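Local coordinates for protein unsaturated glucuronyl hydrolase (Streptococcus agalactiae, PDB 2ZZR) that hydrolyses unsaturated chondroitin, hyaluronan and heparin disaccharides, releasing the unsaturated uronic acid from both (1->3) and (1->4) glycosidic linkages, at residues 1-6 / 204-209; 178-183 / 256-261; 55-60 / 371-376. All coordinates share one frame; numbering follows the deposited sequence.

Interaction 1: residues 1-6 / 204-209; sequences MKIKPV and ASANNV
Asn207 turns the flat end of its side chain to the backbone of the N-terminal tail and grips it with both amide atoms. ND2 donates to Lys2 O over 2.9 Å; the acceptor lies only 9° out of the Asn207 amide plane, and the N-H points at it with an angle of 162°. On the other arm of the same amide, OD1 receives the backbone N of Lys4 at 2.8 Å, nearly along the C=O axis (166° at the oxygen). Ile3 sits between these two bonded residues, and its CA lies 3.2 Å from Asn207 OD1. The two bonds thus fix the rotation of the amide and the path of the tail together. Ile3 crosses Asn207 obliquely, and its CD1 meets Ala206 CB at 4.0 Å. Lys4 slides past Asn207 in the opposite direction: extended beyond CG, it carries CD and CE alongside Asn207 O, with CE 3.2 Å from that oxygen. The ammonium group is held by a salt bridge to Asp212 and a hydrogen bond to Val210 O, with a weak bond from NZ to Asn207 O. This is a surface contact in which an asparagine toward the C-terminal part of helix 192-209, where a turn at 205-209 is of the wider pi type, clamps an irregular N-terminal tail to the outside of the alpha barrel.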
loop_
_atom_site.group_PDB
_atom_site.type_symbol
_atom_site.label_atom_id
_atom_site.label_comp_id
_atom_site.label_asym_id
_atom_site.label_seq_id
_atom_site.Cartn_x
_atom_site.Cartn_y
_atom_site.Cartn_z
ATOM N N MET A 1 -2.655 12.996 -21.177
ATOM C CA MET A 1 -1.568 12.042 -21.533
ATOM C C MET A 1 -2.121 10.651 -21.835
ATOM O O MET A 1 -2.900 10.100 -21.058
ATOM C CB MET A 1 -0.540 11.979 -20.397
ATOM C CG MET A 1 0.633 11.037 -20.634
ATOM S SD MET A 1 1.681 11.502 -22.025
ATOM C CE MET A 1 2.136 13.184 -21.589
ATOM N N LYS A 2 -1.711 10.086 -22.968
ATOM C CA LYS A 2 -2.133 8.748 -23.357
ATOM C C LYS A 2 -1.421 7.673 -22.542
ATOM O O LYS A 2 -0.231 7.789 -22.250
ATOM C CB LYS A 2 -1.872 8.513 -24.845
ATOM C CG LYS A 2 -2.795 9.284 -25.778
ATOM C CD LYS A 2 -2.190 9.361 -27.172
ATOM C CE LYS A 2 -3.127 10.025 -28.161
ATOM N NZ LYS A 2 -2.451 10.185 -29.483
ATOM N N ILE A 3 -2.171 6.642 -22.166
ATOM C CA ILE A 3 -1.606 5.431 -21.589
ATOM C C ILE A 3 -1.631 4.341 -22.657
ATOM O O ILE A 3 -2.653 4.127 -23.321
ATOM C CB ILE A 3 -2.360 4.981 -20.307
ATOM C CG1 ILE A 3 -2.248 6.061 -19.216
ATOM C CG2 ILE A 3 -1.816 3.643 -19.796
ATOM C CD1 ILE A 3 -3.083 5.777 -17.967
ATOM N N LYS A 4 -0.493 3.671 -22.830
ATOM C CA LYS A 4 -0.360 2.597 -23.811
ATOM C C LYS A 4 -1.388 1.496 -23.557
ATOM O O LYS A 4 -1.787 1.271 -22.411
ATOM C CB LYS A 4 1.046 1.995 -23.738
ATOM C CG LYS A 4 1.276 1.238 -22.430
ATOM C CD LYS A 4 2.665 0.689 -22.312
ATOM C CE LYS A 4 2.812 0.002 -20.970
ATOM N NZ LYS A 4 4.172 -0.569 -20.829
ATOM N N PRO A 5 -1.827 0.803 -24.622
ATOM C CA PRO A 5 -2.717 -0.336 -24.422
ATOM C C PRO A 5 -2.093 -1.421 -23.536
ATOM O O PRO A 5 -0.882 -1.669 -23.611
ATOM C CB PRO A 5 -2.931 -0.870 -25.845
ATOM C CG PRO A 5 -2.649 0.295 -26.735
ATOM C CD PRO A 5 -1.563 1.058 -26.052
ATOM N N VAL A 6 -2.921 -2.032 -22.695
ATOM C CA VAL A 6 -2.532 -3.206 -21.913
ATOM C C VAL A 6 -3.544 -4.317 -22.158
ATOM O O VAL A 6 -4.720 -4.049 -22.425
ATOM C CB VAL A 6 -2.415 -2.917 -20.377
ATOM C CG1 VAL A 6 -1.353 -1.872 -20.104
ATOM C CG2 VAL A 6 -3.771 -2.511 -19.773
ATOM N N ALA A 204 4.344 8.483 -15.977
ATOM C CA ALA A 204 5.648 7.830 -16.152
ATOM C C ALA A 204 5.584 6.387 -15.651
ATOM O O ALA A 204 6.127 5.466 -16.279
ATOM C CB ALA A 204 6.736 8.614 -15.432
ATOM N N SER A 205 4.889 6.186 -14.535
ATOM C CA SER A 205 4.694 4.851 -13.995
ATOM C C SER A 205 3.788 4.014 -14.904
ATOM O O SER A 205 4.164 2.918 -15.339
ATOM C CB SER A 205 4.110 4.934 -12.585
ATOM O OG SER A 205 4.986 5.619 -11.705
ATOM N N ALA A 206 2.601 4.547 -15.200
ATOM C CA ALA A 206 1.584 3.827 -15.969
ATOM C C ALA A 206 2.106 3.344 -17.318
ATOM O O ALA A 206 1.783 2.243 -17.762
ATOM C CB ALA A 206 0.349 4.710 -16.172
ATOM N N ASN A 207 2.909 4.178 -17.968
ATOM C CA ASN A 207 3.354 3.867 -19.318
ATOM C C ASN A 207 4.566 2.950 -19.387
ATOM O O ASN A 207 4.901 2.437 -20.465
ATOM C CB ASN A 207 3.579 5.156 -20.105
ATOM C CG ASN A 207 2.298 5.663 -20.735
ATOM O OD1 ASN A 207 1.550 4.888 -21.330
ATOM N ND2 ASN A 207 2.038 6.950 -20.605
ATOM N N ASN A 208 5.192 2.710 -18.236
ATOM C CA ASN A 208 6.486 2.027 -18.209
ATOM C C ASN A 208 6.595 0.914 -17.170
ATOM O O ASN A 208 6.928 -0.225 -17.512
ATOM C CB ASN A 208 7.615 3.047 -18.045
ATOM C CG ASN A 208 7.650 4.070 -19.169
ATOM O OD1 ASN A 208 7.939 3.735 -20.322
ATOM N ND2 ASN A 208 7.354 5.319 -18.844
ATOM N N VAL A 209 6.299 1.231 -15.906
ATOM C CA VAL A 209 6.432 0.234 -14.838
ATOM C C VAL A 209 5.301 -0.801 -14.885
ATOM O O VAL A 209 5.439 -1.911 -14.359
ATOM C CB VAL A 209 6.610 0.899 -13.439
ATOM C CG1 VAL A 209 5.259 1.230 -12.793
ATOM C CG2 VAL A 209 7.457 0.012 -12.519
#

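Interaction 2: residues 178-183 / 256-261; sequences NIQLLF and PLSYRK
Leu257 meets Gln180 at about a right angle, its CB lying 3.6 Å from Gln180 CD, so the aliphatic part of the leucine packs against the carboxamide group. The leucine carbonyl is engaged within its own helix: Arg260 NE donates to Leu257 O at 2.8 Å, on a lone pair and 10° from the guanidinium plane. Ser258 follows; its hydroxyl is hydrogen-bonded to Gly254 O, one turn earlier, and the Ile179 methyl CD1 packs against the same Ser258 OG at 3.6 Å. Helix 180-189 and helix 245-262 meet here in a buried contact within the alpha/alpha barrel, consistent with the six-hairpin clan of glycosyl hydrolase family 88, and five of the seven touching residues are buried. The Arg260 chain bends at chi3, which sets NE where it donates to Leu257 O; the guanidinium has Gln180 at its edge, and the two planes stand 49° apart. Lys261 CE covers one guanidinium face and Leu257 CD2 the opposite one, while NH2 forms a salt bridge with the carboxylate of the C-terminal Trp397. Lys261 closes the segment with a CH-pi contact: CB stands over the centre of the Phe183 ring, 3.6 Å from its centroid and 10° off the normal. Lys261 CG lies 3.6 Å from Phe183 CG, and NZ reaches a salt bridge with Glu187 of the helix that carries the phenylalanine.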
loop_
_atom_site.group_PDB
_atom_site.type_symbol
_atom_site.label_atom_id
_atom_site.label_comp_id
_atom_site.label_asym_id
_atom_site.label_seq_id
_atom_site.Cartn_x
_atom_site.Cartn_y
_atom_site.Cartn_z
ATOM N N ASN A 178 2.910 6.870 -2.733
ATOM C CA ASN A 178 3.572 8.013 -2.108
ATOM C C ASN A 178 3.231 9.368 -2.730
ATOM O O ASN A 178 3.407 10.409 -2.099
ATOM C CB ASN A 178 5.082 7.766 -2.058
ATOM C CG ASN A 178 5.444 6.694 -1.049
ATOM O OD1 ASN A 178 5.608 6.978 0.133
ATOM N ND2 ASN A 178 5.545 5.449 -1.506
ATOM N N ILE A 179 2.704 9.356 -3.952
ATOM C CA ILE A 179 2.280 10.609 -4.592
ATOM C C ILE A 179 0.940 11.121 -4.031
ATOM O O ILE A 179 0.540 12.251 -4.296
ATOM C CB ILE A 179 2.224 10.514 -6.148
ATOM C CG1 ILE A 179 1.152 9.524 -6.621
ATOM C CG2 ILE A 179 3.608 10.158 -6.711
ATOM C CD1 ILE A 179 0.910 9.518 -8.149
ATOM N N GLN A 180 0.256 10.297 -3.247
ATOM C CA GLN A 180 -1.001 10.737 -2.630
ATOM C C GLN A 180 -0.725 11.913 -1.694
ATOM O O GLN A 180 -1.516 12.865 -1.613
ATOM C CB GLN A 180 -1.706 9.580 -1.912
ATOM C CG GLN A 180 -1.936 8.330 -2.797
ATOM C CD GLN A 180 -2.447 8.641 -4.208
ATOM O OE1 GLN A 180 -1.906 8.145 -5.202
ATOM N NE2 GLN A 180 -3.491 9.446 -4.298
ATOM N N LEU A 181 0.429 11.854 -1.033
ATOM C CA LEU A 181 0.937 12.944 -0.199
ATOM C C LEU A 181 0.999 14.253 -0.979
ATOM O O LEU A 181 0.668 15.321 -0.452
ATOM C CB LEU A 181 2.331 12.569 0.336
ATOM C CG LEU A 181 3.177 13.614 1.072
ATOM C CD1 LEU A 181 2.448 14.100 2.323
ATOM C CD2 LEU A 181 4.527 13.016 1.424
ATOM N N LEU A 182 1.413 14.164 -2.243
ATOM C CA LEU A 182 1.521 15.346 -3.098
ATOM C C LEU A 182 0.160 15.900 -3.515
ATOM O O LEU A 182 -0.018 17.119 -3.566
ATOM C CB LEU A 182 2.396 15.064 -4.319
ATOM C CG LEU A 182 3.811 14.594 -3.984
ATOM C CD1 LEU A 182 4.591 14.368 -5.266
ATOM C CD2 LEU A 182 4.538 15.592 -3.073
ATOM N N PHE A 183 -0.800 15.017 -3.799
ATOM C CA PHE A 183 -2.169 15.459 -4.082
ATOM C C PHE A 183 -2.773 16.168 -2.866
ATOM O O PHE A 183 -3.501 17.149 -3.026
ATOM C CB PHE A 183 -3.069 14.299 -4.515
ATOM C CG PHE A 183 -2.820 13.813 -5.932
ATOM C CD1 PHE A 183 -2.528 12.474 -6.175
ATOM C CD2 PHE A 183 -2.905 14.688 -7.019
ATOM C CE1 PHE A 183 -2.315 12.008 -7.477
ATOM C CE2 PHE A 183 -2.690 14.234 -8.326
ATOM C CZ PHE A 183 -2.394 12.889 -8.554
ATOM N N PRO A 256 -6.388 3.366 -8.397
ATOM C CA PRO A 256 -7.623 4.047 -7.953
ATOM C C PRO A 256 -7.378 5.246 -7.028
ATOM O O PRO A 256 -8.119 6.236 -7.104
ATOM C CB PRO A 256 -8.424 2.937 -7.253
ATOM C CG PRO A 256 -7.426 1.869 -6.935
ATOM C CD PRO A 256 -6.396 1.939 -8.031
ATOM N N LEU A 257 -6.346 5.177 -6.187
ATOM C CA LEU A 257 -6.019 6.320 -5.328
ATOM C C LEU A 257 -5.725 7.566 -6.169
ATOM O O LEU A 257 -6.253 8.647 -5.900
ATOM C CB LEU A 257 -4.839 5.998 -4.404
ATOM C CG LEU A 257 -5.132 5.073 -3.224
ATOM C CD1 LEU A 257 -3.838 4.738 -2.505
ATOM C CD2 LEU A 257 -6.124 5.714 -2.250
ATOM N N SER A 258 -4.914 7.403 -7.211
ATOM C CA SER A 258 -4.609 8.510 -8.120
ATOM C C SER A 258 -5.814 8.925 -8.955
ATOM O O SER A 258 -5.992 10.117 -9.253
ATOM C CB SER A 258 -3.446 8.139 -9.034
ATOM O OG SER A 258 -2.304 7.846 -8.256
ATOM N N TYR A 259 -6.635 7.949 -9.327
ATOM C CA TYR A 259 -7.855 8.224 -10.095
ATOM C C TYR A 259 -8.767 9.225 -9.371
ATOM O O TYR A 259 -9.376 10.089 -10.010
ATOM C CB TYR A 259 -8.617 6.935 -10.409
ATOM C CG TYR A 259 -9.948 7.196 -11.082
ATOM C CD1 TYR A 259 -10.029 7.410 -12.457
ATOM C CD2 TYR A 259 -11.127 7.258 -10.333
ATOM C CE1 TYR A 259 -11.258 7.661 -13.072
ATOM C CE2 TYR A 259 -12.352 7.515 -10.937
ATOM C CZ TYR A 259 -12.411 7.719 -12.304
ATOM O OH TYR A 259 -13.628 7.979 -12.898
ATOM N N ARG A 260 -8.858 9.113 -8.044
ATOM C CA ARG A 260 -9.654 10.074 -7.260
ATOM C C ARG A 260 -9.325 11.501 -7.662
ATOM O O ARG A 260 -10.206 12.353 -7.755
ATOM C CB ARG A 260 -9.342 9.976 -5.772
ATOM C CG ARG A 260 -9.642 8.665 -5.097
ATOM C CD ARG A 260 -9.179 8.752 -3.641
ATOM N NE ARG A 260 -7.733 8.991 -3.547
ATOM C CZ ARG A 260 -7.116 9.544 -2.503
ATOM N NH1 ARG A 260 -7.809 9.936 -1.436
ATOM N NH2 ARG A 260 -5.799 9.712 -2.528
ATOM N N LYS A 261 -8.038 11.745 -7.882
ATOM C CA LYS A 261 -7.505 13.088 -8.027
ATOM C C LYS A 261 -7.302 13.499 -9.481
ATOM O O LYS A 261 -7.021 14.671 -9.776
ATOM C CB LYS A 261 -6.185 13.193 -7.259
ATOM C CG LYS A 261 -6.262 12.707 -5.816
ATOM C CD LYS A 261 -7.294 13.495 -5.009
ATOM C CE LYS A 261 -7.393 12.985 -3.577
ATOM N NZ LYS A 261 -8.440 13.767 -2.835
#

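Interaction 3: residues 55-60 / 371-376; sequences TFNNIY and VDEGNI
Glu373 reaches from the 371-376 loop into the beta turn between strands 50-56 and 59-63, and each atom of its side chain has a neighbour there. CB lies 3.2 Å from Thr55 OG1. CG, anti to the carbonyl carbon, passes close to Thr55 O, and the bend at chi2 (-79°) places CD 3.1 Å from Thr55 O. At the tip the carboxylate divides its work. OE1 takes the N-H of Asn57 at 2.9 Å on its syn side, 19° out of the carboxylate plane. OE2 takes two firm bonds from different sides: the Asn58 N-H on its syn lone pair, at an N-H...O angle of 165°, and the Thr55 hydroxyl, 2.6 Å away at OG1, on the anti side. Successive N-H groups of the type I' turn from Phe56 to Ile59 are thereby satisfied by one carboxylate, consistent with a turn held in shape by a charged acceptor.

Beside the carboxylate, Thr55 N donates to Gly374 O at 2.8 Å, while Gly374 N gives a weak bond to the Thr55 side-chain oxygen OG1. Thr55 CG2 lies over the centre of the Tyr60 ring, 3.5 Å above its plane. A water donates to Asn58 OD1 at 2.7 Å and weakly to Asp372 O. Asp372 and Glu373 form a G1 beta bulge opposite Gly361. Asn375 is at the N-cap of helix 376-390, its side chain about 5 Å from that of Arg246, probably substrate-binding. From the next residue, Ile376 CD1 touches Tyr60 OH, which is hydrogen-bonded to Asp379 in the helix. The contact thus joins the two-stranded hairpin 50-56/59-63 to the loop after strand 361-362 and to the start of helix 376-390.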
loop_
_atom_site.group_PDB
_atom_site.type_symbol
_atom_site.label_atom_id
_atom_site.label_comp_id
_atom_site.label_asym_id
_atom_site.label_seq_id
_atom_site.Cartn_x
_atom_site.Cartn_y
_atom_site.Cartn_z
ATOM N N THR A 55 8.233 -9.266 11.238
ATOM C CA THR A 55 8.418 -10.040 12.461
ATOM C C THR A 55 9.573 -11.029 12.293
ATOM O O THR A 55 10.034 -11.281 11.172
ATOM C CB THR A 55 7.143 -10.825 12.837
ATOM O OG1 THR A 55 6.830 -11.761 11.801
ATOM C CG2 THR A 55 5.943 -9.881 13.062
ATOM N N PHE A 56 10.029 -11.575 13.421
ATOM C CA PHE A 56 11.063 -12.610 13.468
ATOM C C PHE A 56 10.476 -13.748 14.278
ATOM O O PHE A 56 10.206 -13.583 15.472
ATOM C CB PHE A 56 12.318 -12.079 14.165
ATOM C CG PHE A 56 12.979 -10.931 13.451
ATOM C CD1 PHE A 56 14.058 -11.161 12.598
ATOM C CD2 PHE A 56 12.536 -9.622 13.637
ATOM C CE1 PHE A 56 14.680 -10.105 11.935
ATOM C CE2 PHE A 56 13.149 -8.555 12.975
ATOM C CZ PHE A 56 14.227 -8.796 12.124
ATOM N N ASN A 57 10.261 -14.890 13.627
ATOM C CA ASN A 57 9.507 -15.996 14.227
ATOM C C ASN A 57 8.152 -15.507 14.767
ATOM O O ASN A 57 7.710 -15.888 15.859
ATOM C CB ASN A 57 10.343 -16.714 15.300
ATOM C CG ASN A 57 11.652 -17.272 14.749
ATOM O OD1 ASN A 57 12.720 -17.065 15.331
ATOM N ND2 ASN A 57 11.576 -17.972 13.617
ATOM N N ASN A 58 7.526 -14.628 13.982
ATOM C CA ASN A 58 6.220 -14.016 14.285
ATOM C C ASN A 58 6.171 -13.051 15.467
ATOM O O ASN A 58 5.088 -12.688 15.940
ATOM C CB ASN A 58 5.106 -15.068 14.327
ATOM C CG ASN A 58 4.757 -15.577 12.946
ATOM O OD1 ASN A 58 4.834 -14.829 11.967
ATOM N ND2 ASN A 58 4.385 -16.849 12.851
ATOM N N ILE A 59 7.344 -12.605 15.908
ATOM C CA ILE A 59 7.451 -11.561 16.920
ATOM C C ILE A 59 8.240 -10.364 16.375
ATOM O O ILE A 59 9.400 -10.506 15.967
ATOM C CB ILE A 59 8.118 -12.095 18.234
ATOM C CG1 ILE A 59 7.345 -13.303 18.804
ATOM C CG2 ILE A 59 8.302 -10.972 19.256
ATOM C CD1 ILE A 59 5.917 -13.009 19.287
ATOM N N TYR A 60 7.608 -9.191 16.362
ATOM C CA TYR A 60 8.292 -7.958 15.980
ATOM C C TYR A 60 9.429 -7.670 16.944
ATOM O O TYR A 60 9.337 -7.982 18.129
ATOM C CB TYR A 60 7.347 -6.760 16.024
ATOM C CG TYR A 60 6.387 -6.645 14.866
ATOM C CD1 TYR A 60 6.845 -6.342 13.579
ATOM C CD2 TYR A 60 5.013 -6.806 15.062
ATOM C CE1 TYR A 60 5.954 -6.224 12.512
ATOM C CE2 TYR A 60 4.117 -6.690 14.001
ATOM C CZ TYR A 60 4.595 -6.402 12.734
ATOM O OH TYR A 60 3.713 -6.287 11.686
ATOM N N VAL A 371 10.615 -13.477 5.567
ATOM C CA VAL A 371 10.070 -14.535 4.721
ATOM C C VAL A 371 9.155 -15.441 5.545
ATOM O O VAL A 371 9.614 -16.123 6.469
ATOM C CB VAL A 371 11.187 -15.368 4.036
ATOM C CG1 VAL A 371 10.580 -16.480 3.170
ATOM C CG2 VAL A 371 12.086 -14.470 3.198
ATOM N N ASP A 372 7.867 -15.440 5.194
ATOM C CA ASP A 372 6.812 -16.107 5.969
ATOM C C ASP A 372 6.764 -15.541 7.388
ATOM O O ASP A 372 6.887 -16.262 8.394
ATOM C CB ASP A 372 6.959 -17.637 5.952
ATOM C CG ASP A 372 5.707 -18.352 6.429
ATOM O OD1 ASP A 372 4.605 -17.762 6.354
ATOM O OD2 ASP A 372 5.822 -19.509 6.886
ATOM N N GLU A 373 6.598 -14.224 7.438
ATOM C CA GLU A 373 6.541 -13.461 8.670
ATOM C C GLU A 373 5.426 -12.431 8.539
ATOM O O GLU A 373 5.050 -12.057 7.430
ATOM C CB GLU A 373 7.862 -12.724 8.889
ATOM C CG GLU A 373 9.080 -13.628 9.083
ATOM C CD GLU A 373 9.178 -14.210 10.486
ATOM O OE1 GLU A 373 10.100 -15.024 10.716
ATOM O OE2 GLU A 373 8.353 -13.851 11.360
ATOM N N GLY A 374 4.906 -11.965 9.670
ATOM C CA GLY A 374 4.051 -10.791 9.661
ATOM C C GLY A 374 4.867 -9.575 9.257
ATOM O O GLY A 374 6.091 -9.533 9.450
ATOM N N ASN A 375 4.203 -8.587 8.672
ATOM C CA ASN A 375 4.855 -7.310 8.406
ATOM C C ASN A 375 3.891 -6.157 8.658
ATOM O O ASN A 375 2.666 -6.347 8.663
ATOM C CB ASN A 375 5.526 -7.260 7.018
ATOM C CG ASN A 375 4.569 -7.572 5.872
ATOM O OD1 ASN A 375 4.803 -8.483 5.070
ATOM N ND2 ASN A 375 3.501 -6.806 5.779
ATOM N N ILE A 376 4.447 -4.979 8.905
ATOM C CA ILE A 376 3.638 -3.885 9.440
ATOM C C ILE A 376 2.717 -3.241 8.396
ATOM O O ILE A 376 1.629 -2.770 8.741
ATOM C CB ILE A 376 4.495 -2.849 10.220
ATOM C CG1 ILE A 376 3.615 -1.904 11.059
ATOM C CG2 ILE A 376 5.455 -2.090 9.286
ATOM C CD1 ILE A 376 2.709 -2.633 12.073
HETATM O O HOH W 1 3.884 -15.690 9.546
#

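Interactions 1 and 2 lie close, with centres about 16 Å apart and nearest atoms about 7 Å apart, and they are tied in sequence because helix 180-189 leads directly into helix 192-209. Interaction 3 sits across the chain's centre from both, its centre about 35 Å from that of interaction 1 and about 29 Å from that of interaction 2. Along the chain, interactions 1 and 3 interleave, as do 1 and 2, whereas both segments of interaction 2 fall between those of interaction 3. Together they connect the N-terminal tail with helix 192-209, helix 180-189 with helix 245-262, and the 50-63 hairpin with the start of helix 376-390, joining distant parts of the sequence around the alpha barrel.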